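Local coordinates for protein enoyl-CoA hydratase (Mycobacterium thermoresistibile, PDB 3T3W) that probably hydrates enoyl-CoA thioesters in lipid metabolism, at residues 119-124 against 215-220; 33-38 against 50-55; 173-178 against 182-187; 167-172 against 234-239. All coordinates share one frame; numbering follows the deposited sequence. Where two conformers were deposited one is given.

Contact 1: 119-124 against 215-220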
loop_
_atom_site.group_PDB
_atom_site.type_symbol
_atom_site.label_atom_id
_atom_site.label_comp_id
_atom_site.label_asym_id
_atom_site.label_seq_id
_atom_site.Cartn_x
_atom_site.Cartn_y
_atom_site.Cartn_z
ATOM N N PRO F 119 -10.500 -10.788 -22.542
ATOM C CA PRO F 119 -10.080 -9.504 -23.068
ATOM C C PRO F 119 -11.239 -8.687 -23.588
ATOM O O PRO F 119 -12.157 -9.261 -24.181
ATOM C CB PRO F 119 -9.147 -9.874 -24.217
ATOM C CG PRO F 119 -8.579 -11.200 -23.794
ATOM C CD PRO F 119 -9.770 -11.894 -23.160
ATOM N N SER F 120 -11.194 -7.373 -23.354
ATOM C CA SER F 120 -12.201 -6.449 -23.865
ATOM C C SER F 120 -11.552 -5.246 -24.507
ATOM O O SER F 120 -10.494 -4.752 -24.075
ATOM C CB SER F 120 -13.148 -5.996 -22.769
ATOM O OG SER F 120 -12.419 -5.354 -21.702
ATOM N N ILE F 121 -12.205 -4.756 -25.541
ATOM C CA ILE F 121 -11.693 -3.644 -26.313
ATOM C C ILE F 121 -12.809 -2.636 -26.521
ATOM O O ILE F 121 -13.891 -3.008 -26.991
ATOM C CB ILE F 121 -11.212 -4.115 -27.716
ATOM C CG1 ILE F 121 -10.210 -5.277 -27.622
ATOM C CG2 ILE F 121 -10.624 -2.932 -28.482
ATOM C CD1 ILE F 121 -9.885 -5.995 -28.953
ATOM N N ALA F 122 -12.586 -1.373 -26.160
ATOM C CA ALA F 122 -13.521 -0.286 -26.499
ATOM C C ALA F 122 -13.094 0.413 -27.790
ATOM O O ALA F 122 -11.904 0.728 -27.952
ATOM C CB ALA F 122 -13.605 0.743 -25.356
ATOM N N ALA F 123 -14.057 0.681 -28.667
ATOM C CA ALA F 123 -13.902 1.481 -29.883
ATOM C C ALA F 123 -14.590 2.814 -29.649
ATOM O O ALA F 123 -15.825 2.860 -29.511
ATOM C CB ALA F 123 -14.545 0.763 -31.072
ATOM N N VAL F 124 -13.802 3.879 -29.549
ATOM C CA VAL F 124 -14.328 5.179 -29.153
ATOM C C VAL F 124 -14.238 6.193 -30.287
ATOM O O VAL F 124 -13.171 6.549 -30.740
ATOM C CB VAL F 124 -13.636 5.743 -27.889
ATOM C CG1 VAL F 124 -14.222 7.120 -27.507
ATOM C CG2 VAL F 124 -13.742 4.747 -26.746
ATOM N N GLY F 215 -10.035 -10.267 -33.389
ATOM C CA GLY F 215 -9.787 -11.549 -34.066
ATOM C C GLY F 215 -8.427 -12.143 -33.808
ATOM O O GLY F 215 -8.318 -13.349 -33.624
ATOM N N GLU F 216 -7.412 -11.296 -33.789
ATOM C CA GLU F 216 -6.070 -11.741 -33.515
ATOM C C GLU F 216 -5.990 -12.283 -32.082
ATOM O O GLU F 216 -5.439 -13.361 -31.866
ATOM C CB GLU F 216 -5.113 -10.589 -33.787
ATOM C CG GLU F 216 -3.756 -10.670 -33.152
ATOM C CD GLU F 216 -3.030 -9.354 -33.276
ATOM O OE1 GLU F 216 -3.668 -8.420 -33.797
ATOM O OE2 GLU F 216 -1.844 -9.262 -32.882
ATOM N N ILE F 217 -6.575 -11.561 -31.135
ATOM C CA ILE F 217 -6.556 -11.978 -29.742
ATOM C C ILE F 217 -7.376 -13.249 -29.504
ATOM O O ILE F 217 -6.994 -14.090 -28.683
ATOM C CB ILE F 217 -7.028 -10.826 -28.840
ATOM C CG1 ILE F 217 -6.026 -9.689 -28.953
ATOM C CG2 ILE F 217 -7.186 -11.336 -27.400
ATOM C CD1 ILE F 217 -6.423 -8.383 -28.251
ATOM N N ALA F 218 -8.465 -13.392 -30.236
ATOM C CA ALA F 218 -9.384 -14.538 -30.066
ATOM C C ALA F 218 -8.762 -15.869 -30.549
ATOM O O ALA F 218 -9.293 -16.924 -30.255
ATOM C CB ALA F 218 -10.691 -14.292 -30.772
ATOM N N LYS F 219 -7.614 -15.802 -31.204
ATOM C CA LYS F 219 -6.832 -17.020 -31.512
ATOM C C LYS F 219 -6.085 -17.621 -30.314
ATOM O O LYS F 219 -5.642 -18.782 -30.373
ATOM C CB LYS F 219 -5.852 -16.713 -32.651
ATOM C CG LYS F 219 -6.585 -16.307 -33.925
ATOM C CD LYS F 219 -5.862 -16.619 -35.219
ATOM C CE LYS F 219 -5.066 -15.457 -35.778
ATOM N NZ LYS F 219 -4.604 -15.757 -37.172
ATOM N N MET F 220 -5.916 -16.858 -29.235
ATOM C CA MET F 220 -5.089 -17.270 -28.116
ATOM C C MET F 220 -5.849 -18.153 -27.143
ATOM O O MET F 220 -7.076 -18.079 -27.067
ATOM C CB MET F 220 -4.548 -16.058 -27.354
ATOM C CG MET F 220 -3.833 -15.085 -28.261
ATOM S SD MET F 220 -2.259 -15.824 -28.811
ATOM C CE MET F 220 -1.990 -14.739 -30.230
#
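The closest thing to a flat group here is the puckered ring of Pro119, and it offers Ile217 its CB-CG bond. The methyl CG2 of Ile217 settles beside that bond, with Pro119 CG at 3.9 Å, and it lies almost as close to Pro119 CB, so the methyl rests against both ring carbons at once. The two side chains run past one another in opposite senses, without interlocking. Neither segment brings an aromatic or amide plane to the contact, and no hydrogen bond crosses between 119-124 and 215-220.

Ile217 uses its two branches on two different partners. A chi1 of -64° sets CG1 beside the backbone N and leaves CG2 anti to it, against the proline, while the extended CG1 arm carries the other methyl along the strand. There CD1 of Ile217 approaches CD1 of Ile121 at 4.3 Å, a loose meeting of two methyl groups. A type I turn runs from Ile217 to Met220, with Met220 N bonded to Ile217 O at 3.0 Å.

Val67 touches both isoleucines, and Leu225 of helix 222-239 packs on Pro119 and Ile217. Phe181 of the second subunit also rests on these two residues, which brings this buried apolar cluster to a subunit interface. Ile121 carries the contact further up helix 206-217, onto Thr210, Leu213 and Ala214. The arrangement is that of a helix laid on a central parallel strand, 120-124, whose backbone pairs with strand 67-72 and with Leu141: the layered alpha/beta core of the crotonase fold.

Contact 2: 33-38 against 50-55. With EDO (1,2-ethanediol), chain B.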
loop_
_atom_site.group_PDB
_atom_site.type_symbol
_atom_site.label_atom_id
_atom_site.label_comp_id
_atom_site.label_asym_id
_atom_site.label_seq_id
_atom_site.Cartn_x
_atom_site.Cartn_y
_atom_site.Cartn_z
ATOM N N ILE F 33 -20.796 -5.660 -28.338
ATOM C CA ILE F 33 -21.823 -4.968 -27.575
ATOM C C ILE F 33 -21.867 -3.533 -28.107
ATOM O O ILE F 33 -20.881 -2.794 -28.010
ATOM C CB ILE F 33 -21.474 -4.921 -26.063
ATOM C CG1 ILE F 33 -21.261 -6.333 -25.492
ATOM C CG2 ILE F 33 -22.528 -4.133 -25.278
ATOM C CD1 ILE F 33 -20.752 -6.417 -24.053
ATOM N N THR F 34 -23.013 -3.138 -28.658
ATOM C CA THR F 34 -23.176 -1.829 -29.234
ATOM C C THR F 34 -24.147 -0.947 -28.449
ATOM O O THR F 34 -25.300 -1.344 -28.221
ATOM C CB THR F 34 -23.685 -1.926 -30.694
ATOM O OG1 THR F 34 -22.707 -2.594 -31.491
ATOM C CG2 THR F 34 -23.948 -0.515 -31.267
ATOM N N LEU F 35 -23.689 0.241 -28.050
ATOM C CA LEU F 35 -24.552 1.289 -27.509
ATOM C C LEU F 35 -25.390 1.838 -28.642
ATOM O O LEU F 35 -24.864 2.388 -29.587
ATOM C CB LEU F 35 -23.730 2.407 -26.886
ATOM C CG LEU F 35 -22.656 2.019 -25.855
ATOM C CD1 LEU F 35 -21.965 3.306 -25.353
ATOM C CD2 LEU F 35 -23.262 1.190 -24.733
ATOM N N ASN F 36 -26.702 1.626 -28.568
ATOM C CA ASN F 36 -27.609 1.978 -29.659
ATOM C C ASN F 36 -28.670 2.974 -29.188
ATOM O O ASN F 36 -29.876 2.734 -29.311
ATOM C CB ASN F 36 -28.253 0.728 -30.244
ATOM C CG ASN F 36 -28.980 1.007 -31.539
ATOM O OD1 ASN F 36 -28.590 1.888 -32.288
ATOM N ND2 ASN F 36 -30.087 0.291 -31.776
ATOM N N ARG F 37 -28.210 4.089 -28.628
ATOM C CA ARG F 37 -29.056 5.233 -28.331
ATOM C C ARG F 37 -28.504 6.516 -28.976
ATOM O O ARG F 37 -28.306 7.550 -28.306
ATOM C CB ARG F 37 -29.198 5.389 -26.807
ATOM C CG ARG F 37 -30.396 6.189 -26.381
ATOM C CD ARG F 37 -30.361 6.514 -24.899
ATOM N NE ARG F 37 -31.536 7.322 -24.553
ATOM C CZ ARG F 37 -31.689 7.941 -23.391
ATOM N NH1 ARG F 37 -30.752 7.878 -22.490
ATOM N NH2 ARG F 37 -32.782 8.639 -23.140
ATOM N N PRO F 38 -28.290 6.491 -30.302
ATOM C CA PRO F 38 -27.598 7.622 -30.939
ATOM C C PRO F 38 -28.437 8.907 -30.946
ATOM O O PRO F 38 -27.893 10.037 -30.968
ATOM C CB PRO F 38 -27.406 7.139 -32.364
ATOM C CG PRO F 38 -28.516 6.128 -32.595
ATOM C CD PRO F 38 -28.555 5.411 -31.273
ATOM N N ASP F 50 -28.396 -0.985 -16.988
ATOM C CA ASP F 50 -28.831 -2.357 -16.654
ATOM C C ASP F 50 -28.718 -3.298 -17.858
ATOM O O ASP F 50 -28.255 -4.439 -17.739
ATOM C CB ASP F 50 -30.264 -2.400 -16.125
ATOM C CG ASP F 50 -30.439 -1.713 -14.790
ATOM O OD1 ASP F 50 -29.453 -1.416 -14.089
ATOM O OD2 ASP F 50 -31.629 -1.435 -14.467
ATOM N N GLU F 51 -29.107 -2.805 -19.032
ATOM C CA GLU F 51 -29.069 -3.608 -20.235
ATOM C C GLU F 51 -27.613 -3.883 -20.670
ATOM O O GLU F 51 -27.250 -4.994 -21.124
ATOM C CB GLU F 51 -29.884 -2.890 -21.327
ATOM C CG GLU F 51 -30.172 -3.707 -22.527
ATOM C CD GLU F 51 -31.043 -3.020 -23.597
ATOM O OE1 GLU F 51 -31.603 -1.932 -23.337
ATOM O OE2 GLU F 51 -31.121 -3.606 -24.709
ATOM N N LEU F 52 -26.774 -2.864 -20.514
ATOM C CA LEU F 52 -25.352 -2.994 -20.844
ATOM C C LEU F 52 -24.696 -3.994 -19.897
ATOM O O LEU F 52 -23.905 -4.868 -20.316
ATOM C CB LEU F 52 -24.666 -1.621 -20.706
ATOM C CG LEU F 52 -23.149 -1.529 -20.948
ATOM C CD1 LEU F 52 -22.780 -2.170 -22.315
ATOM C CD2 LEU F 52 -22.604 -0.088 -20.896
ATOM N N ASP F 53 -25.016 -3.894 -18.601
ATOM C CA ASP F 53 -24.502 -4.873 -17.631
ATOM C C ASP F 53 -24.902 -6.315 -17.979
ATOM O O ASP F 53 -24.084 -7.266 -17.903
ATOM C CB ASP F 53 -24.966 -4.534 -16.218
ATOM C CG ASP F 53 -24.304 -5.405 -15.178
ATOM O OD1 ASP F 53 -23.049 -5.503 -15.114
ATOM O OD2 ASP F 53 -25.057 -6.037 -14.440
ATOM N N ALA F 54 -26.147 -6.488 -18.412
ATOM C CA ALA F 54 -26.623 -7.804 -18.803
ATOM C C ALA F 54 -25.840 -8.358 -19.995
ATOM O O ALA F 54 -25.574 -9.555 -20.069
ATOM C CB ALA F 54 -28.141 -7.772 -19.107
ATOM N N ALA F 55 -25.502 -7.481 -20.950
ATOM C CA ALA F 55 -24.737 -7.835 -22.145
ATOM C C ALA F 55 -23.308 -8.280 -21.750
ATOM O O ALA F 55 -22.788 -9.284 -22.251
ATOM C CB ALA F 55 -24.671 -6.627 -23.112
HETATM C C1 EDO B . -36.130 8.027 -23.056
HETATM O O1 EDO B . -35.401 8.948 -23.868
HETATM C C2 EDO B . -36.660 6.860 -23.890
HETATM O O2 EDO B . -35.590 6.209 -24.614
#
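Ile33 supplies the bump and helix 50-55 the hollow. Its CG2 methyl presses against two side chains one helical turn apart, reaching Leu52 CD1 at 3.6 Å and also Ala55 CB at 3.9 Å. The small alanine leaves the helix surface low at this point, so the isoleucine can come close to the backbone: Ile33 CD1 lies 3.9 Å from Ala55 C. Ile33 and Leu52 cross at about a right angle.

One branched end also meets another at Leu35, whose CD2 approaches Leu52 CD2 at 4.1 Å. Leu52 has CG anti to its backbone N (chi1 177°), which carries the two methyls out to the strand. Beyond this apolar patch, Arg37 extends its chain and donates from NH2 to O1 of an ethanediol at 2.7 Å, in the guanidinium plane; NH1 is bridged to Asp82.

The short strand and helix axes run nearly antiparallel (167°), 9.6 Å apart at closest. Together they form the first half of a beta-alpha-beta unit in which helix 46-61 leads from strand 30-35 to strand 67-72. Ile22, Ile68 and Leu70 of the adjoining strands flank Ile33, and Leu135 of helix 133-136 touches both leucines.

Contact 3: 173-178 against 182-187. With EDO (1,2-ethanediol), chain V.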
loop_
_atom_site.group_PDB
_atom_site.type_symbol
_atom_site.label_atom_id
_atom_site.label_comp_id
_atom_site.label_asym_id
_atom_site.label_seq_id
_atom_site.Cartn_x
_atom_site.Cartn_y
_atom_site.Cartn_z
ATOM N N PRO F 173 -1.229 12.166 -12.751
ATOM C CA PRO F 173 -1.903 13.130 -11.872
ATOM C C PRO F 173 -1.955 14.551 -12.419
ATOM O O PRO F 173 -2.968 15.243 -12.222
ATOM C CB PRO F 173 -1.076 13.066 -10.575
ATOM C CG PRO F 173 0.260 12.473 -10.998
ATOM C CD PRO F 173 -0.099 11.511 -12.069
ATOM N N ARG F 174 -0.892 14.995 -13.086
ATOM C CA ARG F 174 -0.866 16.396 -13.535
ATOM C C ARG F 174 -1.886 16.612 -14.648
ATOM O O ARG F 174 -2.583 17.648 -14.660
ATOM C CB ARG F 174 0.543 16.793 -13.966
ATOM C CG ARG F 174 1.469 16.947 -12.754
ATOM C CD ARG F 174 2.813 17.522 -13.101
ATOM N NE ARG F 174 3.670 17.536 -11.899
ATOM C CZ ARG F 174 3.579 18.430 -10.923
ATOM N NH1 ARG F 174 2.724 19.421 -11.012
ATOM N NH2 ARG F 174 4.361 18.352 -9.864
ATOM N N LYS F 175 -1.964 15.673 -15.598
ATOM C CA LYS F 175 -2.966 15.802 -16.691
ATOM C C LYS F 175 -4.392 15.642 -16.128
ATOM O O LYS F 175 -5.296 16.378 -16.511
ATOM C CB LYS F 175 -2.706 14.818 -17.826
ATOM C CG LYS F 175 -3.512 15.214 -19.085
ATOM C CD LYS F 175 -3.024 14.615 -20.408
ATOM C CE LYS F 175 -1.614 14.954 -20.801
ATOM N NZ LYS F 175 -1.413 16.146 -21.665
ATOM N N ALA F 176 -4.551 14.713 -15.184
ATOM C CA ALA F 176 -5.830 14.506 -14.536
ATOM C C ALA F 176 -6.342 15.796 -13.896
ATOM O O ALA F 176 -7.530 16.179 -14.085
ATOM C CB ALA F 176 -5.785 13.324 -13.521
ATOM N N LYS F 177 -5.468 16.466 -13.140
ATOM C CA LYS F 177 -5.863 17.687 -12.435
ATOM C C LYS F 177 -6.160 18.738 -13.489
ATOM O O LYS F 177 -7.118 19.466 -13.362
ATOM C CB LYS F 177 -4.780 18.167 -11.476
ATOM C CG LYS F 177 -4.705 17.301 -10.216
ATOM C CD LYS F 177 -3.578 17.809 -9.320
ATOM C CE LYS F 177 -3.130 16.876 -8.273
ATOM N NZ LYS F 177 -1.917 17.411 -7.512
ATOM N N GLU F 178 -5.304 18.836 -14.501
ATOM C CA GLU F 178 -5.513 19.903 -15.533
ATOM C C GLU F 178 -6.906 19.784 -16.146
ATOM O O GLU F 178 -7.631 20.794 -16.266
ATOM C CB GLU F 178 -4.468 19.832 -16.617
ATOM C CG GLU F 178 -4.591 20.880 -17.708
ATOM C CD GLU F 178 -3.588 20.705 -18.838
ATOM O OE1 GLU F 178 -2.581 19.962 -18.668
ATOM O OE2 GLU F 178 -3.835 21.308 -19.932
ATOM N N THR F 182 -10.122 22.394 -15.476
ATOM C CA THR F 182 -10.521 23.248 -16.595
ATOM C C THR F 182 -11.763 22.771 -17.293
ATOM O O THR F 182 -12.444 23.572 -17.968
ATOM C CB THR F 182 -9.437 23.384 -17.676
ATOM O OG1 THR F 182 -9.148 22.080 -18.202
ATOM C CG2 THR F 182 -8.184 24.058 -17.140
ATOM N N GLY F 183 -12.057 21.474 -17.201
ATOM C CA GLY F 183 -13.118 20.863 -17.991
ATOM C C GLY F 183 -12.806 20.741 -19.490
ATOM O O GLY F 183 -13.695 20.471 -20.286
ATOM N N ARG F 184 -11.542 20.925 -19.889
ATOM C CA ARG F 184 -11.206 20.866 -21.296
ATOM C C ARG F 184 -11.236 19.460 -21.868
ATOM O O ARG F 184 -11.136 18.446 -21.137
ATOM C CB ARG F 184 -9.839 21.518 -21.585
ATOM C CG ARG F 184 -8.629 20.705 -21.211
ATOM C CD ARG F 184 -7.422 21.357 -21.855
ATOM N NE ARG F 184 -6.173 20.694 -21.557
ATOM C CZ ARG F 184 -5.667 19.671 -22.231
ATOM N NH1 ARG F 184 -4.469 19.174 -21.918
ATOM N NH2 ARG F 184 -6.339 19.120 -23.195
ATOM N N ALA F 185 -11.304 19.404 -23.196
ATOM C CA ALA F 185 -11.272 18.112 -23.892
ATOM C C ALA F 185 -9.836 17.795 -24.290
ATOM O O ALA F 185 -9.024 18.713 -24.438
ATOM C CB ALA F 185 -12.171 18.175 -25.121
ATOM N N MET F 186 -9.536 16.510 -24.417
ATOM C CA MET F 186 -8.304 15.976 -24.969
ATOM C C MET F 186 -8.574 15.227 -26.275
ATOM O O MET F 186 -9.526 14.442 -26.381
ATOM C CB MET F 186 -7.701 14.972 -23.979
ATOM C CG MET F 186 -7.390 15.607 -22.612
ATOM S SD MET F 186 -6.876 14.334 -21.419
ATOM C CE MET F 186 -8.424 13.577 -21.081
ATOM N N THR F 187 -7.750 15.475 -27.271
ATOM C CA THR F 187 -7.820 14.704 -28.508
ATOM C C THR F 187 -7.327 13.271 -28.291
ATOM O O THR F 187 -6.646 12.947 -27.315
ATOM C CB THR F 187 -6.962 15.311 -29.613
ATOM O OG1 THR F 187 -5.591 15.237 -29.214
ATOM C CG2 THR F 187 -7.406 16.740 -29.942
HETATM C C1 EDO V . 1.175 17.104 -9.146
HETATM O O1 EDO V . -0.154 17.282 -9.547
HETATM C C2 EDO V . 1.274 15.877 -8.271
HETATM O O2 EDO V . 0.646 16.176 -7.055
#
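Glu178 OE2 is gripped by two nitrogens of a single guanidinium. Arg184 NE donates to it at 2.9 Å, and Arg184 NH1 follows at 3.0 Å, a side-on salt bridge in which both bonds converge on one oxygen. That oxygen lies close to the guanidinium plane, yet both nitrogens stand above the same face of the carboxylate, and the two planes are turned 60° apart. Arg199 of the third subunit also bridges to OE2, so the carboxylate serves the subunit interface as well. The arginine reaches it with CG lodged between its backbone N and carbonyl carbon (chi1 76°), the chain then running extended to NE.

The remaining guanidinium nitrogen, Arg184 NH2, donates to Ala185 O. Glu190 forms salt bridges with both Lys175 NZ and Arg184 NH1, so the two cations gather round a common anion.

This is the C-terminal end of helix 173-182. Glu178 O takes two bonds from Thr182, OG1 at 2.8 Å and N at 3.1 Å, arriving from opposite faces of the carbonyl plane. Gly183 then leaves the helix with positive phi, and Arg184 N returns to Thr182 OG1 at 3.1 Å, which makes an ST turn. The hydroxyl therefore joins the last turn of the helix to the chain leading into strand 186-187.

The aliphatic part of Lys175 makes a van der Waals contact with Met186, Lys175 CD to Met186 SD 4.0 Å. On another side of the helix, Lys177 NZ holds both oxygens of an ethanediol and a salt bridge to Asp140 of the third subunit, while ethanediol C1 sits over one face of the Arg174 guanidinium.

Contact 4: 167-172 against 234-239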
loop_
_atom_site.group_PDB
_atom_site.type_symbol
_atom_site.label_atom_id
_atom_site.label_comp_id
_atom_site.label_asym_id
_atom_site.label_seq_id
_atom_site.Cartn_x
_atom_site.Cartn_y
_atom_site.Cartn_z
ATOM N N HIS F 167 -8.945 8.596 -13.737
ATOM C CA HIS F 167 -8.214 9.699 -14.325
ATOM C C HIS F 167 -6.729 9.628 -14.002
ATOM O O HIS F 167 -5.868 9.767 -14.898
ATOM C CB HIS F 167 -8.730 11.072 -13.844
ATOM C CG HIS F 167 -10.231 11.232 -13.884
ATOM N ND1 HIS F 167 -11.083 10.442 -13.149
ATOM C CD2 HIS F 167 -11.026 12.171 -14.539
ATOM C CE1 HIS F 167 -12.352 10.856 -13.356
ATOM N NE2 HIS F 167 -12.316 11.930 -14.195
ATOM N N THR F 168 -6.390 9.512 -12.731
ATOM C CA THR F 168 -5.005 9.531 -12.309
ATOM C C THR F 168 -4.201 8.365 -12.891
ATOM O O THR F 168 -3.043 8.531 -13.245
ATOM C CB THR F 168 -4.891 9.552 -10.772
ATOM O OG1 THR F 168 -5.521 10.750 -10.297
ATOM C CG2 THR F 168 -3.416 9.578 -10.263
ATOM N N TRP F 169 -4.828 7.186 -12.898
ATOM C CA TRP F 169 -4.215 5.962 -13.410
ATOM C C TRP F 169 -4.002 6.024 -14.902
ATOM O O TRP F 169 -2.975 5.540 -15.425
ATOM C CB TRP F 169 -5.137 4.795 -13.099
ATOM C CG TRP F 169 -5.360 4.606 -11.614
ATOM C CD1 TRP F 169 -6.361 5.150 -10.854
ATOM C CD2 TRP F 169 -4.508 3.870 -10.693
ATOM N NE1 TRP F 169 -6.224 4.796 -9.542
ATOM C CE2 TRP F 169 -5.096 4.040 -9.369
ATOM C CE3 TRP F 169 -3.340 3.119 -10.825
ATOM C CZ2 TRP F 169 -4.567 3.430 -8.258
ATOM C CZ3 TRP F 169 -2.808 2.487 -9.682
ATOM C CH2 TRP F 169 -3.401 2.657 -8.424
ATOM N N GLU F 170 -4.937 6.648 -15.596
ATOM C CA GLU F 170 -4.974 6.650 -17.073
ATOM C C GLU F 170 -4.158 7.783 -17.703
ATOM O O GLU F 170 -3.547 7.616 -18.764
ATOM C CB GLU F 170 -6.420 6.740 -17.530
ATOM C CG GLU F 170 -7.254 5.532 -17.149
ATOM C CD GLU F 170 -7.058 4.308 -18.024
ATOM O OE1 GLU F 170 -6.392 4.398 -19.090
ATOM O OE2 GLU F 170 -7.649 3.265 -17.652
ATOM N N LEU F 171 -4.165 8.930 -17.038
ATOM C CA LEU F 171 -3.599 10.174 -17.553
ATOM C C LEU F 171 -2.336 10.652 -16.837
ATOM O O LEU F 171 -1.614 11.511 -17.372
ATOM C CB LEU F 171 -4.668 11.268 -17.495
ATOM C CG LEU F 171 -5.995 11.003 -18.180
ATOM C CD1 LEU F 171 -7.036 12.083 -17.815
ATOM C CD2 LEU F 171 -5.820 10.904 -19.699
ATOM N N GLY F 172 -2.087 10.115 -15.649
ATOM C CA GLY F 172 -1.125 10.679 -14.709
ATOM C C GLY F 172 -1.790 11.815 -13.912
ATOM O O GLY F 172 -2.782 12.423 -14.380
ATOM N N GLN F 234 -4.120 -7.368 -11.273
ATOM C CA GLN F 234 -3.694 -7.632 -9.906
ATOM C C GLN F 234 -2.486 -6.748 -9.529
ATOM O O GLN F 234 -2.412 -6.253 -8.403
ATOM C CB GLN F 234 -3.368 -9.135 -9.692
ATOM C CG GLN F 234 -2.746 -9.451 -8.367
ATOM C CD GLN F 234 -3.656 -9.161 -7.159
ATOM O OE1 GLN F 234 -4.813 -8.765 -7.298
ATOM N NE2 GLN F 234 -3.107 -9.352 -5.964
ATOM N N THR F 235 -1.557 -6.518 -10.461
ATOM C CA THR F 235 -0.501 -5.540 -10.240
ATOM C C THR F 235 -1.123 -4.160 -9.884
ATOM O O THR F 235 -0.728 -3.543 -8.911
ATOM C CB THR F 235 0.466 -5.413 -11.434
ATOM O OG1 THR F 235 1.198 -6.641 -11.560
ATOM C CG2 THR F 235 1.470 -4.269 -11.217
ATOM N N LEU F 236 -2.122 -3.723 -10.648
ATOM C CA LEU F 236 -2.835 -2.463 -10.372
ATOM C C LEU F 236 -3.528 -2.466 -9.015
ATOM O O LEU F 236 -3.425 -1.495 -8.239
ATOM C CB LEU F 236 -3.847 -2.157 -11.477
ATOM C CG LEU F 236 -3.276 -1.778 -12.840
ATOM C CD1 LEU F 236 -4.349 -1.697 -13.924
ATOM C CD2 LEU F 236 -2.480 -0.482 -12.789
ATOM N N ASP F 237 -4.146 -3.583 -8.656
ATOM C CA ASP F 237 -4.777 -3.641 -7.332
ATOM C C ASP F 237 -3.757 -3.666 -6.152
ATOM O O ASP F 237 -4.008 -3.018 -5.122
ATOM C CB ASP F 237 -5.748 -4.835 -7.298
ATOM C CG ASP F 237 -7.012 -4.553 -8.087
ATOM O OD1 ASP F 237 -7.491 -3.382 -8.049
ATOM O OD2 ASP F 237 -7.587 -5.505 -8.708
ATOM N N VAL F 238 -2.611 -4.337 -6.329
ATOM C CA VAL F 238 -1.496 -4.220 -5.371
ATOM C C VAL F 238 -0.996 -2.782 -5.251
ATOM O O VAL F 238 -0.706 -2.312 -4.144
ATOM C CB VAL F 238 -0.371 -5.222 -5.662
ATOM C CG1 VAL F 238 0.839 -4.960 -4.779
ATOM C CG2 VAL F 238 -0.938 -6.659 -5.475
ATOM N N GLN F 239 -0.891 -2.102 -6.393
ATOM C CA GLN F 239 -0.572 -0.669 -6.441
ATOM C C GLN F 239 -1.606 0.206 -5.756
ATOM O O GLN F 239 -1.312 1.365 -5.490
ATOM C CB GLN F 239 -0.412 -0.169 -7.872
ATOM C CG GLN F 239 0.817 -0.697 -8.603
ATOM C CD GLN F 239 0.869 -0.233 -10.058
ATOM O OE1 GLN F 239 -0.064 0.440 -10.567
ATOM N NE2 GLN F 239 1.991 -0.516 -10.729
#
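Apolar packing between the two helices rests on Trp169 and Leu236. The indole reaches the opposing helix with its six-membered ring, and CE3 lies 4.2 Å from CD2 of Leu236. Aliphatic carbon of Gln239 adds to this, its CB standing 4.0 Å from Trp169 CZ3. Side chains here pass each other in opposite directions, so they lie alongside rather than wedge together.

Polar atoms meet the same ring from its rim. Gln239 OE1 sits at the edge, near the ring plane, 3.5 Å from Trp169 CZ3, and the backbone O of Gln239 is 3.8 Å from Trp169 CH2, likewise at the edge. Amide and indole are only 12° from coplanar. Gln239 is extended to CD, and a last torsion near zero (chi3 -4°) puts OE1 on the same side as CB, which is why OE1 and CB share CZ3 as neighbour. No hydrogen bond links 167-172 to 234-239.

Aromatic and charged partners frame the contact. Phe241 stacks edge-to-face with Trp169 and also touches Leu236, while Glu170 is bridged to Arg174 of the second subunit. Trp169 and Gln239 further take part in the assembly: Gln239 packs on Trp169 of the second subunit, and Trp169 on Gln239 of the third.

With two oxygens facing ring carbons whose hydrogens carry slight positive charge, the approach is probably mildly attractive. Its chemistry is thus van der Waals contact with a weak electrostatic component, in which a tryptophan joins two helices near the subunit interfaces.

In the fold
Contacts 1 and 2 both reach the six-stranded mixed sheet, through strands 120-124 and 30-35, with centres 18 Å apart and no direct touch, while contact 3 reaches strand 186-187 of the small three-stranded sheet and contact 4 joins helices. Contacts 3 and 4 lie 17 Å apart between centres and do touch, Ala176 CB meeting His167 CB at 3.7 Å where helix 167-171 leads into helix 173-182. Both of them lie across the chain's centre from contact 2. Along the sequence contact 2 closes first; contact 3 is nested inside the loops of both 1 and 4, which themselves cross. Contacts 1, 3 and 4 reach neighbouring subunits, whereas no other chain touches the two segments of contact 2.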